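PDB 7AL6: probable hydrolase from Pseudomonas aeruginosa, which is of unconfirmed function but has the alpha/beta-hydrolase fold and is probably a hydrolase, possibly a lipolytic one. Local coordinates for residues Val8-Pro13 with Glu89-Glu94; Ala40-Arg45 with His264-Asp269; Leu142-Lys147 with Thr206-Leu211. One frame throughout, in Å; residues are numbered along the deposited sequence.

Overall arrangement
The three contacts are spread over an alpha/beta-hydrolase subunit of a four-chain assembly. Contact 1 packs the end of helix 77-91 on strand 7-11, one of two outermost strands, contact 2 joins the loop after strand 28-33 to the short helix 265-268, and contact 3 sets helix 138-150 against the loop 206-211. Contact 2 is the one near the presumed active site, since its second segment starts directly after H263, which with S102 and D126 probably forms a Ser-His-Asp triad. The centre of contact 2 is about 24 Å from that of contact 1 and about 31 Å from that of contact 3. Contacts 1 and 3, also about 31 Å apart between centres, both touch the third subunit.

Contact 1 of 3, residues Val8-Pro13 with Glu89-Glu94; sequences VRISLP and EQLGWE
Q90 leaves helix 77-91 with CG anti to its backbone N (chi1 -178°), and I10 holds CG2, the branch that meets it, anti to its own backbone N (chi1 -54° for CG1). The two side chains slide past each other in opposite directions, and I10 CG2 touches Q90 CG at 3.8 Å. A bend at chi2 (66°) brings Q90 CD to 3.3 Å from S11 O. The polar link is indirect: one water accepts from S11 N at 2.9 Å and, on a longer bond, from Q90 NE2 at 3.3 Å. On the apolar side, I10 CD1 approaches L91 CD2 to 4.4 Å and L12 CD2 lies 4.3 Å from Q90 CB. The helix stops just beyond, where G92 takes a positive phi in a Schellman motif and its N returns to E89 O. The S11 hydroxyl faces a different partner, bonding to E191 of the second subunit, whose V193 also packs on Q90. Strand 7-11 pairs with strand 16-22 at the margin of the central sheet; I10 and L91 both rest on V56 of strand 53-58, and L12 packs on M86 and V87 of helix 77-91.

Contact 2 of 3, residues Ala40-Arg45 with His264-Asp269; sequences AMSFSR and HLHLDD
The H266 imidazole carries L267 CB over the centre of one face and has S42 OG at its edge, in the ring plane. The F43 ring meets this imidazole obliquely, with the planes at 46°. S42 OG, placed anti to its backbone N (chi1 -177°), forms a 3.0 Å hydrogen bond with H266 NE2 in which either atom could be the donor. The R45 guanidinium is another flat group. D269 CA stands 3.6 Å above the centre of one face, while L267 O lies at the edge, near the plane, and receives a short bond from R45 NE (2.6 Å, N-H...O angle 159°). R45 NE sits above the L267 carbonyl plane. Both R45 terminal nitrogens have acidic partners, NH2 a salt bridge to E180 and NH1 one to E270. The L267 side chain packs near these polar links, its CD1 3.4 Å from M41 O and 3.7 Å from S44 OG; S44 OG itself donates to M41 O at 2.8 Å. A water further joins the backbones, donating to S42 O and H266 O and accepting from R45 N. The H266 ring also meets H101, and H264 NE2 bonds to D38. H264-D269 directly follows H263, the histidine of a probable Ser-His-Asp triad, and H266 lies near the probable nucleophile elbow without touching it; A40-R45 packs against this histidine-bearing loop, a feature of alpha/beta hydrolases.

Contact 3 of 3, residues Leu142-Lys147 with Thr206-Leu211; sequences LGEALK and TLPSPL
A145 packs a single methyl group against three consecutive residues of the loop, two of them prolines, where the helix and the irregular chain run close together. Its CB points toward the loop and lies 3.7 Å from each of P208 O, S209 O and P210 CA, so backbone atoms supply its nearest neighbours. The ring carbons beyond the backbone lie further off, P208 CG at 4.3 Å from A145 CB and P210 CB a little nearer. One helical turn earlier, L142 has CG anti to its backbone N (chi1 175°), and its CD1 branch reaches P210 CB at 3.8 Å; the two side chains pass at an oblique angle. E144 meets the other proline. With CG also anti to the backbone N (chi1 172°) and the chain extended beyond it, the side chain crosses P208 and brings OE1 to 3.5 Å from both CB and CG of the ring. The other carboxylate oxygen, OE2, forms a salt bridge with K141. Within the loop, S209 turns its CB away from the helix, and its OG accepts from L211 N at 3.2 Å in an ST turn, while S209 N bonds to a diethylene glycol molecule probably left from crystallisation. Around the contact, L207 and P208 also pack on A148 of the same helix. The third subunit covers another part: its F221 packs on L142, its W78 on P210, and its L211 on L211. Between the two segments themselves the chemistry is almost wholly van der Waals, with carbonyl oxygens and a carboxylate oxygen meeting carbon atoms. The contact thus rests on close packing of a small side chain against the P208-P210 backbone, and the polar bonds of E144 OE2 to K141 and of L211 N to S209 OG do not run between the two segments.

Contact 1 of 3, residues Val8-Pro13 with Glu89-Glu94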
loop_
_atom_site.group_PDB
_atom_site.type_symbol
_atom_site.label_atom_id
_atom_site.label_comp_id
_atom_site.label_asym_id
_atom_site.label_seq_id
_atom_site.Cartn_x
_atom_site.Cartn_y
_atom_site.Cartn_z
ATOM N N VAL A 8 -6.707 21.648 2.962
ATOM C CA VAL A 8 -6.082 20.669 3.885
ATOM C C VAL A 8 -6.184 19.227 3.382
ATOM O O VAL A 8 -6.947 18.956 2.500
ATOM C CB VAL A 8 -6.742 20.767 5.264
ATOM C CG1 VAL A 8 -6.629 22.149 5.859
ATOM C CG2 VAL A 8 -8.186 20.328 5.196
ATOM N N ARG A 9 -5.356 18.374 3.956
ATOM C CA ARG A 9 -5.374 16.914 3.818
ATOM C C ARG A 9 -6.085 16.416 5.071
ATOM O O ARG A 9 -5.782 16.953 6.130
ATOM C CB ARG A 9 -3.984 16.288 3.868
ATOM C CG ARG A 9 -3.040 16.746 2.783
ATOM C CD ARG A 9 -3.657 16.501 1.443
ATOM N NE ARG A 9 -3.495 15.168 0.916
ATOM C CZ ARG A 9 -3.953 14.796 -0.268
ATOM N NH1 ARG A 9 -4.598 15.658 -1.018
ATOM N NH2 ARG A 9 -3.761 13.578 -0.702
ATOM N N ILE A 10 -7.038 15.508 4.958
ATOM C CA ILE A 10 -7.711 14.923 6.142
ATOM C C ILE A 10 -7.251 13.476 6.191
ATOM O O ILE A 10 -7.510 12.752 5.255
ATOM C CB ILE A 10 -9.234 15.085 6.083
ATOM C CG1 ILE A 10 -9.630 16.544 5.875
ATOM C CG2 ILE A 10 -9.866 14.491 7.326
ATOM C CD1 ILE A 10 -11.086 16.770 5.665
ATOM N N SER A 11 -6.584 13.099 7.262
ATOM C CA SER A 11 -5.987 11.770 7.388
ATOM C C SER A 11 -6.999 10.830 8.022
ATOM O O SER A 11 -7.364 11.002 9.194
ATOM C CB SER A 11 -4.721 11.793 8.242
ATOM O OG SER A 11 -3.705 12.457 7.525
ATOM N N LEU A 12 -7.450 9.851 7.256
ATOM C CA LEU A 12 -8.245 8.754 7.753
ATOM C C LEU A 12 -7.356 7.536 7.937
ATOM O O LEU A 12 -6.236 7.489 7.437
ATOM C CB LEU A 12 -9.382 8.448 6.777
ATOM C CG LEU A 12 -10.219 9.654 6.316
ATOM C CD1 LEU A 12 -11.436 9.156 5.473
ATOM C CD2 LEU A 12 -10.692 10.510 7.455
ATOM N N PRO A 13 -7.825 6.526 8.666
ATOM C CA PRO A 13 -6.981 5.349 8.901
ATOM C C PRO A 13 -6.557 4.674 7.630
ATOM O O PRO A 13 -5.430 4.194 7.527
ATOM C CB PRO A 13 -7.873 4.433 9.770
ATOM C CG PRO A 13 -8.855 5.386 10.449
ATOM C CD PRO A 13 -9.068 6.532 9.467
ATOM N N GLU A 89 -15.350 12.174 12.178
ATOM C CA GLU A 89 -14.567 11.765 13.347
ATOM C C GLU A 89 -13.254 12.516 13.419
ATOM O O GLU A 89 -12.847 12.972 14.489
ATOM C CB GLU A 89 -14.280 10.267 13.321
ATOM C CG GLU A 89 -15.535 9.434 13.358
ATOM C CD GLU A 89 -16.061 9.296 14.760
ATOM O OE1 GLU A 89 -15.320 8.755 15.593
ATOM O OE2 GLU A 89 -17.190 9.752 15.020
ATOM N N GLN A 90 -12.536 12.609 12.279
ATOM C CA GLN A 90 -11.212 13.223 12.298
ATOM C C GLN A 90 -11.291 14.718 12.537
ATOM O O GLN A 90 -10.354 15.309 13.083
ATOM C CB GLN A 90 -10.473 12.884 10.993
ATOM C CG GLN A 90 -9.058 13.413 10.901
ATOM C CD GLN A 90 -8.110 12.774 11.924
ATOM O OE1 GLN A 90 -8.434 11.784 12.536
ATOM N NE2 GLN A 90 -6.950 13.364 12.096
ATOM N N LEU A 91 -12.415 15.338 12.235
ATOM C CA LEU A 91 -12.611 16.751 12.519
ATOM C C LEU A 91 -13.125 16.974 13.937
ATOM O O LEU A 91 -13.178 18.115 14.401
ATOM C CB LEU A 91 -13.621 17.379 11.542
ATOM C CG LEU A 91 -13.336 17.292 10.057
ATOM C CD1 LEU A 91 -14.535 17.787 9.278
ATOM C CD2 LEU A 91 -12.128 18.113 9.742
ATOM N N GLY A 92 -13.494 15.917 14.626
ATOM C CA GLY A 92 -14.088 16.075 15.939
ATOM C C GLY A 92 -15.565 16.388 15.942
ATOM O O GLY A 92 -16.063 16.900 16.943
ATOM N N TRP A 93 -16.283 16.086 14.856
ATOM C CA TRP A 93 -17.688 16.466 14.685
ATOM C C TRP A 93 -18.579 15.299 15.111
ATOM O O TRP A 93 -18.669 14.283 14.414
ATOM C CB TRP A 93 -17.975 16.848 13.236
ATOM C CG TRP A 93 -17.418 18.184 12.841
ATOM C CD1 TRP A 93 -16.688 19.032 13.629
ATOM C CD2 TRP A 93 -17.574 18.846 11.571
ATOM N NE1 TRP A 93 -16.369 20.178 12.925
ATOM C CE2 TRP A 93 -16.903 20.082 11.661
ATOM C CE3 TRP A 93 -18.213 18.509 10.371
ATOM C CZ2 TRP A 93 -16.845 20.980 10.602
ATOM C CZ3 TRP A 93 -18.166 19.409 9.333
ATOM C CH2 TRP A 93 -17.504 20.647 9.466
ATOM N N GLU A 94 -19.306 15.448 16.204
ATOM C CA GLU A 94 -20.238 14.396 16.651
ATOM C C GLU A 94 -21.484 14.461 15.764
ATOM O O GLU A 94 -21.825 13.473 15.193
ATOM C CB GLU A 94 -20.547 14.539 18.136
ATOM C CG GLU A 94 -21.608 13.571 18.623
ATOM C CD GLU A 94 -21.387 12.117 18.257
ATOM O OE1 GLU A 94 -22.368 11.406 18.064
ATOM O OE2 GLU A 94 -20.238 11.704 18.176
HETATM O O HOH W 1 -6.174 15.039 9.407
#

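Contact 2 of 3, residues Ala40-Arg45 with His264-Asp269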
loop_
_atom_site.group_PDB
_atom_site.type_symbol
_atom_site.label_atom_id
_atom_site.label_comp_id
_atom_site.label_asym_id
_atom_site.label_seq_id
_atom_site.Cartn_x
_atom_site.Cartn_y
_atom_site.Cartn_z
ATOM N N ALA A 40 -14.330 19.068 -5.327
ATOM C CA ALA A 40 -14.851 20.086 -4.428
ATOM C C ALA A 40 -15.125 21.414 -5.125
ATOM O O ALA A 40 -15.831 22.259 -4.569
ATOM C CB ALA A 40 -13.884 20.332 -3.266
ATOM N N MET A 41 -14.541 21.675 -6.277
ATOM C CA MET A 41 -14.874 22.918 -6.967
ATOM C C MET A 41 -16.326 22.953 -7.444
ATOM O O MET A 41 -16.818 24.022 -7.803
ATOM C CB MET A 41 -13.964 23.125 -8.181
ATOM C CG MET A 41 -12.491 23.447 -7.856
ATOM S SD MET A 41 -12.315 25.034 -7.032
ATOM C CE MET A 41 -12.445 26.171 -8.421
ATOM N N SER A 42 -17.039 21.865 -7.265
ATOM C CA SER A 42 -18.471 21.805 -7.592
ATOM C C SER A 42 -19.151 22.858 -6.700
ATOM O O SER A 42 -20.058 23.428 -7.131
ATOM C CB SER A 42 -19.006 20.430 -7.404
ATOM O OG SER A 42 -20.350 20.343 -7.773
ATOM N N PHE A 43 -18.620 23.138 -5.512
ATOM C CA PHE A 43 -19.189 24.087 -4.528
ATOM C C PHE A 43 -18.495 25.454 -4.538
ATOM O O PHE A 43 -18.765 26.236 -3.661
ATOM C CB PHE A 43 -19.188 23.427 -3.152
ATOM C CG PHE A 43 -19.979 22.149 -3.102
ATOM C CD1 PHE A 43 -21.351 22.174 -2.995
ATOM C CD2 PHE A 43 -19.362 20.922 -3.221
ATOM C CE1 PHE A 43 -22.080 21.001 -2.976
ATOM C CE2 PHE A 43 -20.095 19.750 -3.202
ATOM C CZ PHE A 43 -21.455 19.792 -3.088
ATOM N N SER A 44 -17.677 25.754 -5.531
ATOM C CA SER A 44 -16.877 27.005 -5.593
ATOM C C SER A 44 -17.782 28.241 -5.618
ATOM O O SER A 44 -17.407 29.220 -5.057
ATOM C CB SER A 44 -15.877 27.009 -6.713
ATOM O OG SER A 44 -16.476 26.819 -7.965
ATOM N N ARG A 45 -18.929 28.185 -6.268
ATOM C CA ARG A 45 -19.855 29.339 -6.325
ATOM C C ARG A 45 -20.805 29.344 -5.115
ATOM O O ARG A 45 -21.101 30.390 -4.609
ATOM C CB ARG A 45 -20.694 29.289 -7.597
ATOM C CG ARG A 45 -19.926 29.375 -8.899
ATOM C CD ARG A 45 -20.909 29.768 -9.969
ATOM N NE ARG A 45 -20.494 29.455 -11.306
ATOM C CZ ARG A 45 -20.077 30.347 -12.173
ATOM N NH1 ARG A 45 -20.012 31.613 -11.830
ATOM N NH2 ARG A 45 -19.720 29.972 -13.374
ATOM N N HIS A 264 -26.105 20.692 -13.062
ATOM C CA HIS A 264 -25.099 21.447 -12.319
ATOM C C HIS A 264 -25.519 22.877 -12.096
ATOM O O HIS A 264 -24.671 23.772 -12.085
ATOM C CB HIS A 264 -23.760 21.396 -13.049
ATOM C CG HIS A 264 -23.035 20.100 -12.878
ATOM N ND1 HIS A 264 -23.390 18.951 -13.550
ATOM C CD2 HIS A 264 -21.982 19.766 -12.083
ATOM C CE1 HIS A 264 -22.580 17.966 -13.196
ATOM N NE2 HIS A 264 -21.722 18.435 -12.300
ATOM N N LEU A 265 -26.817 23.127 -11.842
ATOM C CA LEU A 265 -27.301 24.506 -11.812
ATOM C C LEU A 265 -26.564 25.368 -10.803
ATOM O O LEU A 265 -26.473 26.592 -10.980
ATOM C CB LEU A 265 -28.809 24.543 -11.538
ATOM C CG LEU A 265 -29.274 24.312 -10.109
ATOM C CD1 LEU A 265 -30.786 24.648 -10.030
ATOM C CD2 LEU A 265 -29.027 22.879 -9.643
ATOM N N HIS A 266 -26.108 24.786 -9.703
ATOM C CA HIS A 266 -25.386 25.480 -8.608
ATOM C C HIS A 266 -23.998 25.938 -9.063
ATOM O O HIS A 266 -23.465 26.786 -8.428
ATOM C CB HIS A 266 -25.289 24.596 -7.365
ATOM C CG HIS A 266 -24.397 23.433 -7.557
ATOM N ND1 HIS A 266 -24.670 22.461 -8.435
ATOM C CD2 HIS A 266 -23.227 23.107 -7.005
ATOM C CE1 HIS A 266 -23.719 21.570 -8.406
ATOM N NE2 HIS A 266 -22.839 21.938 -7.543
ATOM N N LEU A 267 -23.416 25.290 -10.059
ATOM C CA LEU A 267 -22.065 25.626 -10.571
ATOM C C LEU A 267 -22.071 26.305 -11.947
ATOM O O LEU A 267 -21.163 27.067 -12.195
ATOM C CB LEU A 267 -21.271 24.330 -10.640
ATOM C CG LEU A 267 -19.856 24.454 -11.177
ATOM C CD1 LEU A 267 -18.977 25.156 -10.181
ATOM C CD2 LEU A 267 -19.304 23.102 -11.533
ATOM N N ASP A 268 -23.109 26.118 -12.752
ATOM C CA ASP A 268 -23.148 26.601 -14.150
ATOM C C ASP A 268 -22.979 28.111 -14.208
ATOM O O ASP A 268 -22.222 28.554 -15.010
ATOM C CB ASP A 268 -24.441 26.202 -14.844
ATOM C CG ASP A 268 -24.402 24.780 -15.317
ATOM O OD1 ASP A 268 -23.327 24.320 -15.579
ATOM O OD2 ASP A 268 -25.424 24.163 -15.358
ATOM N N ASP A 269 -23.614 28.857 -13.329
ATOM C CA ASP A 269 -23.540 30.302 -13.415
ATOM C C ASP A 269 -23.884 30.900 -12.067
ATOM O O ASP A 269 -24.329 30.213 -11.145
ATOM C CB ASP A 269 -24.477 30.858 -14.504
ATOM C CG ASP A 269 -25.904 30.360 -14.355
ATOM O OD1 ASP A 269 -26.438 30.355 -13.215
ATOM O OD2 ASP A 269 -26.470 29.937 -15.375
HETATM O O HOH W 2 -20.972 26.015 -6.933
#

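Contact 3 of 3, residues Leu142-Lys147 with Thr206-Leu211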
loop_
_atom_site.group_PDB
_atom_site.type_symbol
_atom_site.label_atom_id
_atom_site.label_comp_id
_atom_site.label_asym_id
_atom_site.label_seq_id
_atom_site.Cartn_x
_atom_site.Cartn_y
_atom_site.Cartn_z
ATOM N N LEU A 142 -23.516 -9.683 -11.391
ATOM C CA LEU A 142 -22.263 -10.046 -10.745
ATOM C C LEU A 142 -21.283 -10.606 -11.762
ATOM O O LEU A 142 -20.090 -10.300 -11.718
ATOM C CB LEU A 142 -22.498 -11.045 -9.615
ATOM C CG LEU A 142 -21.214 -11.576 -8.968
ATOM C CD1 LEU A 142 -20.325 -10.481 -8.330
ATOM C CD2 LEU A 142 -21.504 -12.607 -7.916
ATOM N N GLY A 143 -21.767 -11.433 -12.692
ATOM C CA GLY A 143 -20.875 -11.949 -13.711
ATOM C C GLY A 143 -20.290 -10.831 -14.541
ATOM O O GLY A 143 -19.112 -10.843 -14.892
ATOM N N GLU A 144 -21.111 -9.841 -14.848
ATOM C CA GLU A 144 -20.639 -8.697 -15.601
ATOM C C GLU A 144 -19.641 -7.872 -14.786
ATOM O O GLU A 144 -18.673 -7.334 -15.342
ATOM C CB GLU A 144 -21.864 -7.905 -16.033
ATOM C CG GLU A 144 -21.597 -6.590 -16.674
ATOM C CD GLU A 144 -22.728 -5.617 -16.390
ATOM O OE1 GLU A 144 -22.457 -4.467 -15.973
ATOM O OE2 GLU A 144 -23.905 -6.028 -16.565
ATOM N N ALA A 145 -19.835 -7.772 -13.466
ATOM C CA ALA A 145 -18.865 -7.039 -12.650
ATOM C C ALA A 145 -17.542 -7.795 -12.570
ATOM O O ALA A 145 -16.465 -7.197 -12.652
ATOM C CB ALA A 145 -19.427 -6.799 -11.258
ATOM N N LEU A 146 -17.597 -9.107 -12.437
ATOM C CA LEU A 146 -16.377 -9.930 -12.345
ATOM C C LEU A 146 -15.597 -9.817 -13.656
ATOM O O LEU A 146 -14.403 -9.666 -13.599
ATOM C CB LEU A 146 -16.756 -11.371 -12.030
ATOM C CG LEU A 146 -17.388 -11.605 -10.665
ATOM C CD1 LEU A 146 -17.721 -13.060 -10.490
ATOM C CD2 LEU A 146 -16.491 -11.124 -9.548
ATOM N N LYS A 147 -16.281 -9.858 -14.790
ATOM C CA LYS A 147 -15.657 -9.775 -16.130
ATOM C C LYS A 147 -15.004 -8.407 -16.306
ATOM O O LYS A 147 -13.899 -8.367 -16.765
ATOM C CB LYS A 147 -16.689 -10.105 -17.208
ATOM C CG LYS A 147 -16.742 -11.575 -17.592
ATOM C CD LYS A 147 -18.129 -12.170 -17.693
ATOM C CE LYS A 147 -18.716 -12.174 -19.090
ATOM N NZ LYS A 147 -19.860 -13.113 -19.212
ATOM N N THR A 206 -14.982 3.220 -13.234
ATOM C CA THR A 206 -15.812 2.775 -14.357
ATOM C C THR A 206 -16.426 1.400 -14.134
ATOM O O THR A 206 -17.230 0.963 -14.956
ATOM C CB THR A 206 -15.009 2.718 -15.689
ATOM O OG1 THR A 206 -14.012 1.670 -15.651
ATOM C CG2 THR A 206 -14.335 3.998 -15.952
ATOM N N LEU A 207 -16.015 0.681 -13.093
ATOM C CA LEU A 207 -16.483 -0.676 -12.913
ATOM C C LEU A 207 -17.966 -0.652 -12.556
ATOM O O LEU A 207 -18.443 0.287 -11.916
ATOM C CB LEU A 207 -15.718 -1.370 -11.808
ATOM C CG LEU A 207 -14.246 -1.694 -12.107
ATOM C CD1 LEU A 207 -13.533 -2.017 -10.784
ATOM C CD2 LEU A 207 -14.111 -2.853 -13.083
ATOM N N PRO A 208 -18.720 -1.659 -12.966
ATOM C CA PRO A 208 -20.106 -1.770 -12.489
ATOM C C PRO A 208 -20.143 -2.395 -11.107
ATOM O O PRO A 208 -19.267 -3.166 -10.734
ATOM C CB PRO A 208 -20.773 -2.669 -13.534
ATOM C CG PRO A 208 -19.681 -3.534 -14.060
ATOM C CD PRO A 208 -18.376 -2.700 -13.942
ATOM N N SER A 209 -21.168 -2.043 -10.339
ATOM C CA SER A 209 -21.280 -2.588 -9.001
ATOM C C SER A 209 -21.486 -4.098 -9.066
ATOM O O SER A 209 -22.154 -4.606 -9.977
ATOM C CB SER A 209 -22.434 -1.933 -8.237
ATOM O OG SER A 209 -22.525 -2.534 -6.951
ATOM N N PRO A 210 -20.901 -4.858 -8.141
ATOM C CA PRO A 210 -21.213 -6.282 -8.107
ATOM C C PRO A 210 -22.596 -6.587 -7.539
ATOM O O PRO A 210 -23.074 -7.721 -7.684
ATOM C CB PRO A 210 -20.125 -6.852 -7.202
ATOM C CG PRO A 210 -19.771 -5.700 -6.295
ATOM C CD PRO A 210 -19.943 -4.463 -7.083
ATOM N N LEU A 211 -23.141 -5.694 -6.735
ATOM C CA LEU A 211 -24.474 -5.886 -6.135
ATOM C C LEU A 211 -25.181 -4.543 -6.087
ATOM O O LEU A 211 -24.888 -3.782 -5.196
ATOM C CB LEU A 211 -24.342 -6.468 -4.734
ATOM C CG LEU A 211 -25.663 -6.792 -4.050
ATOM C CD1 LEU A 211 -26.440 -7.833 -4.824
ATOM C CD2 LEU A 211 -25.436 -7.254 -2.638
#